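Local coordinates for protein inactive dihydroorotase-like domain (Chaetomium thermophilum, PDB 5NNL) that keeps the alpha/beta-barrel fold of the dihydroorotase family but is inactive as an enzyme, at residues Leu6-Ile10 with Leu264-Lys269; Ser40-Pro46 with Cys72-Ile78; Pro127-Arg133 with Arg149-Ala155. All coordinates share one frame; numbering follows the deposited sequence.

Contact 1 of 3, residues Leu6-Ile10 with Leu264-Lys269; sequences LPGLI and LHDNPK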
loop_
_atom_site.group_PDB
_atom_site.type_symbol
_atom_site.label_atom_id
_atom_site.label_comp_id
_atom_site.label_asym_id
_atom_site.label_seq_id
_atom_site.Cartn_x
_atom_site.Cartn_y
_atom_site.Cartn_z
ATOM N N LEU A 6 2.854 -19.474 -2.561
ATOM C CA LEU A 6 1.863 -18.474 -2.217
ATOM C C LEU A 6 1.103 -18.041 -3.462
ATOM O O LEU A 6 1.633 -18.120 -4.574
ATOM C CB LEU A 6 2.513 -17.241 -1.576
ATOM C CG LEU A 6 3.176 -17.446 -0.215
ATOM C CD1 LEU A 6 3.868 -16.171 0.243
ATOM C CD2 LEU A 6 2.153 -17.882 0.814
ATOM N N PRO A 7 -0.136 -17.586 -3.314
ATOM C CA PRO A 7 -0.813 -16.936 -4.435
ATOM C C PRO A 7 -0.183 -15.582 -4.714
ATOM O O PRO A 7 0.614 -15.061 -3.930
ATOM C CB PRO A 7 -2.255 -16.798 -3.949
ATOM C CG PRO A 7 -2.129 -16.693 -2.468
ATOM C CD PRO A 7 -0.939 -17.530 -2.079
ATOM N N GLY A 8 -0.548 -15.013 -5.859
ATOM C CA GLY A 8 -0.122 -13.666 -6.176
ATOM C C GLY A 8 -0.467 -12.723 -5.045
ATOM O O GLY A 8 -1.576 -12.783 -4.505
ATOM N N LEU A 9 0.468 -11.863 -4.658
ATOM C CA LEU A 9 0.287 -11.016 -3.487
ATOM C C LEU A 9 -0.245 -9.646 -3.891
ATOM O O LEU A 9 -0.263 -9.271 -5.067
ATOM C CB LEU A 9 1.601 -10.882 -2.708
ATOM C CG LEU A 9 2.168 -12.194 -2.151
ATOM C CD1 LEU A 9 3.507 -11.947 -1.462
ATOM C CD2 LEU A 9 1.187 -12.872 -1.187
ATOM N N ILE A 10 -0.680 -8.894 -2.883
ATOM C CA ILE A 10 -1.419 -7.655 -3.078
ATOM C C ILE A 10 -0.775 -6.562 -2.241
ATOM O O ILE A 10 -0.579 -6.732 -1.032
ATOM C CB ILE A 10 -2.904 -7.823 -2.706
ATOM C CG1 ILE A 10 -3.540 -8.908 -3.580
ATOM C CG2 ILE A 10 -3.651 -6.498 -2.849
ATOM C CD1 ILE A 10 -4.984 -9.239 -3.228
ATOM N N LEU A 264 -0.996 -9.936 3.136
ATOM C CA LEU A 264 -0.608 -9.533 1.788
ATOM C C LEU A 264 -1.468 -10.181 0.710
ATOM O O LEU A 264 -1.142 -10.070 -0.480
ATOM C CB LEU A 264 0.872 -9.850 1.547
ATOM C CG LEU A 264 1.869 -8.943 2.269
ATOM C CD1 LEU A 264 3.301 -9.401 2.026
ATOM C CD2 LEU A 264 1.703 -7.480 1.848
ATOM N N HIS A 265 -2.565 -10.841 1.086
ATOM C CA HIS A 265 -3.470 -11.414 0.099
ATOM C C HIS A 265 -4.902 -11.501 0.618
ATOM O O HIS A 265 -5.759 -10.725 0.188
ATOM C CB HIS A 265 -2.996 -12.802 -0.336
ATOM C CG HIS A 265 -3.859 -13.415 -1.395
ATOM N ND1 HIS A 265 -3.676 -13.168 -2.739
ATOM C CD2 HIS A 265 -4.935 -14.231 -1.305
ATOM C CE1 HIS A 265 -4.590 -13.823 -3.432
ATOM N NE2 HIS A 265 -5.368 -14.473 -2.586
ATOM N N ASP A 266 -5.173 -12.432 1.536
ATOM C CA ASP A 266 -6.549 -12.708 1.954
ATOM C C ASP A 266 -7.260 -11.447 2.438
ATOM O O ASP A 266 -8.328 -11.086 1.933
ATOM C CB ASP A 266 -6.557 -13.771 3.050
ATOM C CG ASP A 266 -5.997 -15.091 2.579
ATOM O OD1 ASP A 266 -4.759 -15.221 2.492
ATOM O OD2 ASP A 266 -6.800 -16.001 2.292
ATOM N N ASN A 267 -6.685 -10.773 3.434
ATOM C CA ASN A 267 -7.372 -9.612 4.006
ATOM C C ASN A 267 -7.440 -8.446 3.038
ATOM O O ASN A 267 -8.534 -7.868 2.879
ATOM C CB ASN A 267 -6.705 -9.225 5.325
ATOM C CG ASN A 267 -6.843 -10.301 6.360
ATOM O OD1 ASN A 267 -7.673 -11.200 6.227
ATOM N ND2 ASN A 267 -6.029 -10.228 7.397
ATOM N N PRO A 268 -6.362 -8.026 2.372
ATOM C CA PRO A 268 -6.498 -6.930 1.400
ATOM C C PRO A 268 -7.487 -7.239 0.294
ATOM O O PRO A 268 -8.120 -6.323 -0.244
ATOM C CB PRO A 268 -5.072 -6.751 0.853
ATOM C CG PRO A 268 -4.317 -7.967 1.268
ATOM C CD PRO A 268 -4.964 -8.476 2.509
ATOM N N LYS A 269 -7.642 -8.514 -0.054
ATOM C CA LYS A 269 -8.554 -8.889 -1.125
ATOM C C LYS A 269 -10.005 -8.659 -0.719
ATOM O O LYS A 269 -10.812 -8.178 -1.523
ATOM C CB LYS A 269 -8.301 -10.349 -1.491
ATOM C CG LYS A 269 -9.094 -10.886 -2.651
ATOM C CD LYS A 269 -8.652 -12.320 -2.928
ATOM C CE LYS A 269 -9.519 -13.018 -3.948
ATOM N NZ LYS A 269 -9.000 -14.397 -4.187
#
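The imidazole of H265, on helix 257-271, lies with one face against P7 and reaches the carbonyl of G8, which ties this late helix to strand 3-11 near the start of the chain. H265 CB lies 4.3 Å from L9 CD2. The ring carbon CG is carried anti to the backbone N (chi1 -178°), and that torsion swings the ring toward the bend at P7 and G8. P7 CG then stands almost exactly over the ring centre, 3.7 Å from the centroid, in a CH-pi contact. Further round the ring, ND1 donates to G8 O (2.8 Å); the bond is bent at the hydrogen, at 136°, and G8 O is tilted out of the ring plane. Next to ND1, H265 CE1 meets P7 CB at 3.8 Å, and NE2 and CD2 also lie against P7 CG. With its face covered by P7 and its ND1 tied to G8 O, the ring has little scope to turn.

A second bond runs the other way, from the strand to the helix. I10 N donates to L264 O at 2.7 Å. Four residues on from L264 is P268, which has no N-H to offer, so the strand amide supplies a donor to a carbonyl that the kinked helix does not use in the regular way. The I10 side chain forks over the same turn: CG2 touches P268 CB at 4.0 Å, while CD1 reaches K269 CB at 3.9 Å. The amine of K269 continues to a salt bridge with D276.

The contact thus packs helix 257-271 against 3-11, the first of the barrel's parallel strands. L9 and L264 both lean on L243 of helix 242-251; L9 also touches Y39, and I10 touches M41, both on the adjoining strand 39-44.

Contact 2 of 3, residues Ser40-Pro46 with Cys72-Ile78; sequences SMIRIMP and CDFNLSI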
loop_
_atom_site.group_PDB
_atom_site.type_symbol
_atom_site.label_atom_id
_atom_site.label_comp_id
_atom_site.label_asym_id
_atom_site.label_seq_id
_atom_site.Cartn_x
_atom_site.Cartn_y
_atom_site.Cartn_z
ATOM N N SER A 40 1.053 -9.456 -7.739
ATOM C CA SER A 40 0.315 -9.509 -8.995
ATOM C C SER A 40 -0.855 -8.533 -9.034
ATOM O O SER A 40 -1.534 -8.445 -10.062
ATOM C CB SER A 40 -0.197 -10.933 -9.246
ATOM O OG SER A 40 -1.093 -11.346 -8.227
ATOM N N MET A 41 -1.106 -7.810 -7.944
ATOM C CA MET A 41 -2.188 -6.838 -7.870
ATOM C C MET A 41 -1.765 -5.728 -6.925
ATOM O O MET A 41 -1.368 -6.003 -5.788
ATOM C CB MET A 41 -3.483 -7.484 -7.368
ATOM C CG MET A 41 -4.622 -7.494 -8.375
ATOM S SD MET A 41 -5.281 -5.852 -8.726
ATOM C CE MET A 41 -7.018 -6.119 -8.389
ATOM N N ILE A 42 -1.860 -4.484 -7.385
ATOM C CA ILE A 42 -1.476 -3.331 -6.578
ATOM C C ILE A 42 -2.531 -2.246 -6.725
ATOM O O ILE A 42 -3.056 -2.012 -7.820
ATOM C CB ILE A 42 -0.083 -2.787 -6.968
ATOM C CG1 ILE A 42 -0.075 -2.277 -8.411
ATOM C CG2 ILE A 42 0.972 -3.863 -6.773
ATOM C CD1 ILE A 42 1.210 -1.554 -8.804
ATOM N N ARG A 43 -2.845 -1.587 -5.615
ATOM C CA ARG A 43 -3.620 -0.356 -5.639
ATOM C C ARG A 43 -2.656 0.816 -5.718
ATOM O O ARG A 43 -1.707 0.904 -4.931
ATOM C CB ARG A 43 -4.511 -0.232 -4.403
ATOM C CG ARG A 43 -5.074 1.173 -4.198
ATOM C CD ARG A 43 -5.976 1.286 -2.981
ATOM N NE ARG A 43 -6.287 2.686 -2.724
ATOM C CZ ARG A 43 -5.450 3.545 -2.146
ATOM N NH1 ARG A 43 -4.246 3.147 -1.747
ATOM N NH2 ARG A 43 -5.817 4.806 -1.967
ATOM N N ILE A 44 -2.898 1.705 -6.672
ATOM C CA ILE A 44 -2.033 2.852 -6.904
ATOM C C ILE A 44 -2.464 3.984 -5.982
ATOM O O ILE A 44 -3.639 4.370 -5.961
ATOM C CB ILE A 44 -2.086 3.284 -8.379
ATOM C CG1 ILE A 44 -1.836 2.084 -9.304
ATOM C CG2 ILE A 44 -1.075 4.382 -8.647
ATOM C CD1 ILE A 44 -0.518 1.375 -9.064
ATOM N N MET A 45 -1.517 4.510 -5.218
ATOM C CA MET A 45 -1.806 5.611 -4.308
ATOM C C MET A 45 -2.174 6.849 -5.116
ATOM O O MET A 45 -1.363 7.307 -5.933
ATOM C CB MET A 45 -0.602 5.894 -3.416
ATOM C CG MET A 45 -0.200 4.715 -2.536
ATOM S SD MET A 45 1.216 5.065 -1.483
ATOM C CE MET A 45 0.521 6.296 -0.383
ATOM N N PRO A 46 -3.364 7.426 -4.927
ATOM C CA PRO A 46 -3.761 8.573 -5.764
ATOM C C PRO A 46 -2.902 9.813 -5.564
ATOM O O PRO A 46 -2.911 10.691 -6.433
ATOM C CB PRO A 46 -5.218 8.826 -5.351
ATOM C CG PRO A 46 -5.350 8.226 -3.981
ATOM C CD PRO A 46 -4.390 7.071 -3.933
ATOM N N CYS A 72 1.595 -6.036 -13.957
ATOM C CA CYS A 72 0.705 -6.642 -12.983
ATOM C C CYS A 72 -0.651 -5.966 -13.136
ATOM O O CYS A 72 -0.783 -4.958 -13.836
ATOM C CB CYS A 72 1.253 -6.512 -11.552
ATOM S SG CYS A 72 1.350 -4.823 -10.918
ATOM N N ASP A 73 -1.672 -6.535 -12.501
ATOM C CA ASP A 73 -2.974 -5.886 -12.478
ATOM C C ASP A 73 -2.978 -4.768 -11.439
ATOM O O ASP A 73 -2.175 -4.753 -10.502
ATOM C CB ASP A 73 -4.078 -6.899 -12.178
ATOM C CG ASP A 73 -4.222 -7.943 -13.268
ATOM O OD1 ASP A 73 -3.752 -7.689 -14.397
ATOM O OD2 ASP A 73 -4.805 -9.014 -12.997
ATOM N N PHE A 74 -3.890 -3.816 -11.616
ATOM C CA PHE A 74 -3.886 -2.657 -10.738
ATOM C C PHE A 74 -5.264 -2.018 -10.699
ATOM O O PHE A 74 -6.103 -2.226 -11.580
ATOM C CB PHE A 74 -2.831 -1.631 -11.173
ATOM C CG PHE A 74 -3.192 -0.871 -12.415
ATOM C CD1 PHE A 74 -2.917 -1.391 -13.671
ATOM C CD2 PHE A 74 -3.797 0.373 -12.327
ATOM C CE1 PHE A 74 -3.246 -0.689 -14.814
ATOM C CE2 PHE A 74 -4.127 1.078 -13.464
ATOM C CZ PHE A 74 -3.852 0.549 -14.710
ATOM N N ASN A 75 -5.483 -1.253 -9.636
ATOM C CA ASN A 75 -6.645 -0.400 -9.465
ATOM C C ASN A 75 -6.157 1.024 -9.254
ATOM O O ASN A 75 -5.145 1.245 -8.581
ATOM C CB ASN A 75 -7.484 -0.838 -8.258
ATOM C CG ASN A 75 -8.806 -1.466 -8.653
ATOM O OD1 ASN A 75 -9.497 -0.981 -9.550
ATOM N ND2 ASN A 75 -9.168 -2.550 -7.973
ATOM N N LEU A 76 -6.855 1.984 -9.845
ATOM C CA LEU A 76 -6.612 3.376 -9.513
ATOM C C LEU A 76 -7.476 3.778 -8.323
ATOM O O LEU A 76 -8.363 3.043 -7.880
ATOM C CB LEU A 76 -6.889 4.287 -10.712
ATOM C CG LEU A 76 -5.876 4.237 -11.860
ATOM C CD1 LEU A 76 -6.341 5.107 -13.019
ATOM C CD2 LEU A 76 -4.495 4.679 -11.397
ATOM N N SER A 77 -7.190 4.961 -7.795
ATOM C CA SER A 77 -7.936 5.516 -6.680
ATOM C C SER A 77 -7.985 7.022 -6.883
ATOM O O SER A 77 -7.321 7.565 -7.769
ATOM C CB SER A 77 -7.294 5.136 -5.340
ATOM O OG SER A 77 -8.086 5.549 -4.237
ATOM N N ILE A 78 -8.775 7.700 -6.055
ATOM C CA ILE A 78 -8.979 9.136 -6.204
ATOM C C ILE A 78 -8.950 9.806 -4.837
ATOM O O ILE A 78 -9.462 9.263 -3.853
ATOM C CB ILE A 78 -10.299 9.439 -6.939
ATOM C CG1 ILE A 78 -10.424 10.937 -7.191
ATOM C CG2 ILE A 78 -11.500 8.904 -6.152
ATOM C CD1 ILE A 78 -11.185 11.266 -8.475
HETATM O O HOH W 1 -4.510 5.994 -7.946
#
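Strands 41-44 and 73-75 run parallel, their axes 4.7 Å apart at closest and 29° askew, pairing M41 with D73, I42 with F74 and R43 with N75. They are the two strands of a beta-alpha-beta unit of the barrel, with helix 56-64 between them. Backbone bonds alternate across the pair, and the one from I44 N to N75 O is nearly straight, at 173°.

M41, R43, D73 and N75 share one face. M41 is bent at chi2 and chi3, which lays SD beside D73 CB, 3.8 Å away; the carboxylate itself is bound by A334 and Q277. Further along, R43 runs out extended as far as NE and gives S77 OG a weak bond from NH2, while NE and S77 OG both bind S97.

I42 and F74 point to the opposite face, where helix 26-37 covers I42. I42 CG1 rests against C72 SG at 3.8 Å, and I44 CG1 meets F74 CD2 at 4.0 Å. Past the last bridge a water links the two chains: it donates to I44 O at 2.7 Å and accepts from S77 N at 2.9 Å.

Contact 3 of 3, residues Pro127-Arg133 with Arg149-Ala155; sequences PIITDAR and RRIHVSA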
loop_
_atom_site.group_PDB
_atom_site.type_symbol
_atom_site.label_atom_id
_atom_site.label_comp_id
_atom_site.label_asym_id
_atom_site.label_seq_id
_atom_site.Cartn_x
_atom_site.Cartn_y
_atom_site.Cartn_z
ATOM N N PRO A 127 -14.802 0.877 -1.293
ATOM C CA PRO A 127 -13.918 1.152 -0.151
ATOM C C PRO A 127 -13.537 2.620 -0.010
ATOM O O PRO A 127 -13.386 3.350 -0.992
ATOM C CB PRO A 127 -12.683 0.293 -0.448
ATOM C CG PRO A 127 -13.187 -0.803 -1.308
ATOM C CD PRO A 127 -14.261 -0.191 -2.154
ATOM N N ILE A 128 -13.368 3.036 1.248
ATOM C CA ILE A 128 -12.812 4.337 1.604
ATOM C C ILE A 128 -11.577 4.108 2.464
ATOM O O ILE A 128 -11.599 3.298 3.396
ATOM C CB ILE A 128 -13.833 5.220 2.353
ATOM C CG1 ILE A 128 -15.023 5.536 1.441
ATOM C CG2 ILE A 128 -13.168 6.514 2.841
ATOM C CD1 ILE A 128 -16.139 6.332 2.110
ATOM N N ILE A 129 -10.510 4.841 2.160
ATOM C CA ILE A 129 -9.225 4.685 2.829
ATOM C C ILE A 129 -8.746 6.062 3.273
ATOM O O ILE A 129 -8.912 7.049 2.551
ATOM C CB ILE A 129 -8.189 3.999 1.908
ATOM C CG1 ILE A 129 -6.776 4.109 2.490
ATOM C CG2 ILE A 129 -8.231 4.596 0.513
ATOM C CD1 ILE A 129 -5.735 3.286 1.742
ATOM N N THR A 130 -8.162 6.126 4.469
ATOM C CA THR A 130 -7.693 7.381 5.036
ATOM C C THR A 130 -6.370 7.167 5.754
ATOM O O THR A 130 -6.078 6.072 6.239
ATOM C CB THR A 130 -8.709 7.977 6.024
ATOM O OG1 THR A 130 -8.168 9.170 6.601
ATOM C CG2 THR A 130 -9.047 6.980 7.132
ATOM N N ASP A 131 -5.570 8.234 5.817
ATOM C CA ASP A 131 -4.369 8.266 6.642
ATOM C C ASP A 131 -4.536 9.189 7.846
ATOM O O ASP A 131 -3.540 9.655 8.412
ATOM C CB ASP A 131 -3.157 8.688 5.807
ATOM C CG ASP A 131 -3.294 10.085 5.233
ATOM O OD1 ASP A 131 -4.380 10.690 5.365
ATOM O OD2 ASP A 131 -2.308 10.580 4.649
ATOM N N ALA A 132 -5.778 9.456 8.250
ATOM C CA ALA A 132 -6.044 10.365 9.357
ATOM C C ALA A 132 -5.386 9.864 10.639
ATOM O O ALA A 132 -5.214 8.659 10.845
ATOM C CB ALA A 132 -7.552 10.515 9.571
ATOM N N ARG A 133 -5.017 10.811 11.503
ATOM C CA ARG A 133 -4.437 10.517 12.805
ATOM C C ARG A 133 -5.248 11.205 13.895
ATOM O O ARG A 133 -6.025 12.128 13.634
ATOM C CB ARG A 133 -2.979 10.985 12.919
ATOM C CG ARG A 133 -2.098 10.670 11.727
ATOM C CD ARG A 133 -2.008 9.182 11.470
ATOM N NE ARG A 133 -1.144 8.900 10.328
ATOM C CZ ARG A 133 -1.233 7.823 9.551
ATOM N NH1 ARG A 133 -0.388 7.681 8.543
ATOM N NH2 ARG A 133 -2.162 6.897 9.768
ATOM N N ARG A 149 -20.943 2.040 7.574
ATOM C CA ARG A 149 -20.176 1.557 6.437
ATOM C C ARG A 149 -18.734 1.322 6.876
ATOM O O ARG A 149 -18.362 1.569 8.028
ATOM C CB ARG A 149 -20.261 2.535 5.256
ATOM C CG ARG A 149 -19.665 3.921 5.503
ATOM C CD ARG A 149 -18.984 4.427 4.247
ATOM N NE ARG A 149 -17.915 3.517 3.841
ATOM C CZ ARG A 149 -17.580 3.243 2.583
ATOM N NH1 ARG A 149 -18.229 3.803 1.569
ATOM N NH2 ARG A 149 -16.593 2.392 2.336
ATOM N N ARG A 150 -17.918 0.841 5.944
ATOM C CA ARG A 150 -16.553 0.431 6.234
ATOM C C ARG A 150 -15.591 1.603 6.087
ATOM O O ARG A 150 -15.817 2.524 5.300
ATOM C CB ARG A 150 -16.120 -0.703 5.301
ATOM C CG ARG A 150 -17.059 -1.900 5.288
ATOM C CD ARG A 150 -16.590 -2.972 4.311
ATOM N NE ARG A 150 -15.329 -3.588 4.729
ATOM C CZ ARG A 150 -15.129 -4.892 4.922
ATOM N NH1 ARG A 150 -16.098 -5.778 4.727
ATOM N NH2 ARG A 150 -13.934 -5.318 5.307
ATOM N N ILE A 151 -14.506 1.554 6.858
ATOM C CA ILE A 151 -13.414 2.515 6.749
ATOM C C ILE A 151 -12.101 1.771 6.946
ATOM O O ILE A 151 -11.994 0.899 7.813
ATOM C CB ILE A 151 -13.551 3.661 7.775
ATOM C CG1 ILE A 151 -12.439 4.697 7.589
ATOM C CG2 ILE A 151 -13.521 3.117 9.187
ATOM C CD1 ILE A 151 -12.560 5.512 6.322
ATOM N N HIS A 152 -11.100 2.120 6.140
ATOM C CA HIS A 152 -9.771 1.529 6.231
ATOM C C HIS A 152 -8.756 2.621 6.530
ATOM O O HIS A 152 -8.726 3.650 5.848
ATOM C CB HIS A 152 -9.385 0.807 4.938
ATOM C CG HIS A 152 -8.052 0.126 5.010
ATOM N ND1 HIS A 152 -7.883 -1.116 5.584
ATOM C CD2 HIS A 152 -6.825 0.521 4.598
ATOM C CE1 HIS A 152 -6.610 -1.461 5.511
ATOM N NE2 HIS A 152 -5.947 -0.486 4.917
ATOM N N VAL A 153 -7.921 2.386 7.540
ATOM C CA VAL A 153 -6.923 3.349 7.992
ATOM C C VAL A 153 -5.552 2.854 7.561
ATOM O O VAL A 153 -5.169 1.719 7.870
ATOM C CB VAL A 153 -6.980 3.547 9.516
ATOM C CG1 VAL A 153 -5.988 4.615 9.953
ATOM C CG2 VAL A 153 -8.389 3.918 9.953
ATOM N N SER A 154 -4.803 3.712 6.882
ATOM C CA SER A 154 -3.562 3.316 6.237
ATOM C C SER A 154 -2.354 3.899 6.958
ATOM O O SER A 154 -2.426 4.960 7.583
ATOM C CB SER A 154 -3.551 3.763 4.774
ATOM O OG SER A 154 -2.493 3.144 4.063
ATOM N N ALA A 155 -1.237 3.180 6.857
ATOM C CA ALA A 155 0.052 3.617 7.387
ATOM C C ALA A 155 -0.053 4.023 8.857
ATOM O O ALA A 155 0.472 5.052 9.284
ATOM C CB ALA A 155 0.624 4.760 6.546
HETATM O O HOH W 2 -13.642 1.097 3.458
#
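I128 CD1 sits over one face of the R149 guanidinium, offset toward its rim, and comes within 3.3 Å of NH1; the two side chains meet at about a right angle. The contact joins the parallel strands 128-130 and 151-153 of a beta-alpha-beta unit of the barrel, linked by helix 134-146. The R149 side chain, bent at chi2 and chi3, folds back on the backbone just ahead of strand 151-153, and NE donates to R150 O at 2.7 Å. That bond uses a lone pair of the carbonyl and lies near the guanidinium plane, which helps hold the flat group where I128 can cover it.

Three backbone bonds follow, H152 N to I128 O, T130 N to H152 O and S154 N to T130 O. On the face turned to helix 134-146, I151 CD1 nestles between I128 CG2 (3.7 Å) and T130 CG2 (3.9 Å). On the other face I129 CD1 comes to the edge of the H152 ring, 4.1 Å from CD2. Both ring nitrogens are engaged, ND1 with T176 and NE2 with D178, which should fix the rotation of the imidazole; F272 meets it edge-to-face. D178 also takes S154 OG and A155 N.

Beyond the strand, T130 OG1 accepts from A132 N in an ST turn, and the chain swings round to R133. The R133 guanidinium has D131 O 3.0 Å above its plane, and its edge is gripped across the contact: NH2 donates to S154 O at 2.9 Å, at 162° and close to the guanidinium plane.

In the fold
Contacts 2 and 3 follow one another along the chain, and both lie within the long loop that contact 1 closes between residues 6-10 and 264-269. All three reach the run of parallel strands that forms the barrel. Contacts 1 and 2 are about 14 Å apart between centres and touch, because strands 3-11 and 39-44 are neighbours. Contact 3 lies about 16 Å from contact 2 between centres, with strand 98-100 between their strand pairs, yet R43 NH2 packs on I129 CG2. Contacts 1 and 3 are about 19 Å apart between centres and do not touch. Contacts 2 and 3 thus join successive barrel strands, while contact 1 fastens a late helix to the first strand.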